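Local coordinates for diguanylate cyclase DosC (Escherichia coli, PDB 4ZVA) that senses oxygen through a haem-binding globin domain and makes cyclic di-GMP from GTP as an oxygen-regulated diguanylate cyclase, at the interface of chains A and B. Numbering follows the deposited sequence. Chains: chain A/B, Diguanylate cyclase DosC.

The interface of chains A and B. Residues chain A 108, 111, 136, 140, 143; chain B 111, 136, 140, 143.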
# COMPACT_ATOMS: atom_id res chain seq x y z
N ARG A 108 3.71 -4.81 2.96
CA ARG A 108 4.56 -3.63 2.88
C ARG A 108 5.96 -4.02 2.46
O ARG A 108 6.59 -3.34 1.65
CB ARG A 108 4.59 -2.88 4.22
CG ARG A 108 5.28 -1.53 4.13
CD ARG A 108 5.29 -0.79 5.46
NE ARG A 108 6.20 -1.41 6.42
CZ ARG A 108 7.52 -1.25 6.41
NH1 ARG A 108 8.08 -0.49 5.48
NH2 ARG A 108 8.27 -1.84 7.33
N LYS A 111 5.89 -4.84 -1.33
CA LYS A 111 5.85 -3.62 -2.11
C LYS A 111 7.19 -2.88 -2.06
O LYS A 111 7.61 -2.27 -3.04
CB LYS A 111 4.72 -2.70 -1.63
CG LYS A 111 3.34 -3.20 -2.00
CD LYS A 111 2.23 -2.30 -1.44
CE LYS A 111 2.11 -2.46 0.07
NZ LYS A 111 0.94 -1.71 0.61
N ILE A 136 1.45 -1.61 -7.55
CA ILE A 136 1.07 -1.18 -6.21
C ILE A 136 -0.44 -1.31 -6.01
O ILE A 136 -0.90 -1.87 -5.02
CB ILE A 136 1.49 0.28 -5.93
CG1 ILE A 136 3.01 0.38 -5.82
CG2 ILE A 136 0.86 0.79 -4.65
CD1 ILE A 136 3.60 -0.47 -4.71
N ASP A 140 -2.31 -3.86 -3.46
CA ASP A 140 -3.19 -3.26 -2.45
C ASP A 140 -4.63 -3.77 -2.53
O ASP A 140 -5.25 -4.04 -1.50
CB ASP A 140 -3.18 -1.74 -2.56
CG ASP A 140 -2.00 -1.11 -1.85
OD1 ASP A 140 -1.33 -1.81 -1.06
OD2 ASP A 140 -1.75 0.10 -2.07
N MET A 143 -4.65 -7.20 -1.15
CA MET A 143 -4.51 -7.19 0.30
C MET A 143 -5.85 -6.92 0.99
O MET A 143 -6.17 -7.55 2.00
CB MET A 143 -3.49 -6.15 0.76
CG MET A 143 -3.44 -6.01 2.28
SD MET A 143 -2.07 -5.03 2.90
CE MET A 143 -2.54 -3.40 2.35
N LYS B 111 -3.88 6.19 -1.54
CA LYS B 111 -2.78 5.87 -2.43
C LYS B 111 -3.26 5.86 -3.88
O LYS B 111 -2.53 6.26 -4.78
CB LYS B 111 -2.16 4.52 -2.06
CG LYS B 111 -1.37 4.57 -0.76
CD LYS B 111 -0.82 3.21 -0.37
CE LYS B 111 -1.93 2.28 0.10
NZ LYS B 111 -1.39 1.00 0.62
N ILE B 136 4.30 6.43 -1.52
CA ILE B 136 3.72 5.12 -1.21
C ILE B 136 4.37 4.51 0.03
O ILE B 136 3.66 4.07 0.95
CB ILE B 136 3.87 4.13 -2.39
CG1 ILE B 136 2.99 4.56 -3.57
CG2 ILE B 136 3.50 2.72 -1.96
CD1 ILE B 136 1.51 4.64 -3.24
N ASP B 140 2.51 3.76 3.57
CA ASP B 140 2.48 2.38 4.05
C ASP B 140 3.15 2.26 5.41
O ASP B 140 2.68 1.52 6.27
CB ASP B 140 3.16 1.44 3.05
CG ASP B 140 2.23 1.02 1.93
OD1 ASP B 140 1.01 1.26 2.05
OD2 ASP B 140 2.72 0.44 0.94
N MET B 143 0.78 3.63 7.84
CA MET B 143 -0.32 2.70 8.05
C MET B 143 0.06 1.59 9.01
O MET B 143 -0.72 1.22 9.88
CB MET B 143 -0.80 2.11 6.72
CG MET B 143 -1.84 1.02 6.90
SD MET B 143 -2.66 0.54 5.37
CE MET B 143 -1.32 -0.30 4.52
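Helices 100-119 and 125-147 of chain A pack against the same two helices of chain B, and at the centre of this two-fold junction A:Lys111 reaches over to B:Asp140 while B:Lys111 does the same to A:Asp140. Each ammonium bonds to both chains. A:Lys111 NZ donates to the carboxylate oxygen OD2 of B:Asp140 at 2.8 Å, coming from above the carboxylate plane, 45° out of it. The same NZ of A:Lys111 also gives a 2.8 Å hydrogen bond to OD1 of A:Asp140 in its own chain, this time using the syn lone pair of that oxygen. With the twin pair, B:Lys111 NZ to A:Asp140 OD2 (2.9 Å) and B:Lys111 NZ to B:Asp140 OD1, a closed ring of four salt bridges forms, lysines alternating with aspartates. Across the interface, lysine and aspartate side chains meet nearly perpendicular. A bend at chi3 (-71°) in an otherwise extended lysine tail turns the ammonium into the ring. The two OD1 atoms of A:Asp140 and B:Asp140 stay 5.0 Å apart, and the ammonium groups probably offset the repulsion between these carboxylates.

Apolar groups flank the ring. On one side the methyl CE of A:Met143 meets CE of B:Met143 tip to tip at 4.0 Å, each thioether chain bending at chi3 (70°) to present its end. On the other, the two isoleucines run antiparallel, side by side, CG2 of A:Ile136 lying 4.2 Å from CD1 of B:Ile136. A:Arg108 runs alongside B:Asp140, its CG 3.8 Å from the aspartate CB; its CD lies 3.6 Å from the backbone carbonyl O of B:Asp140.

In the deposited pair of chains the patch joins two globin domains through paired charges flanked on two sides by apolar contacts, a plausible dimer contact through which haem-side changes could be passed to the cyclase.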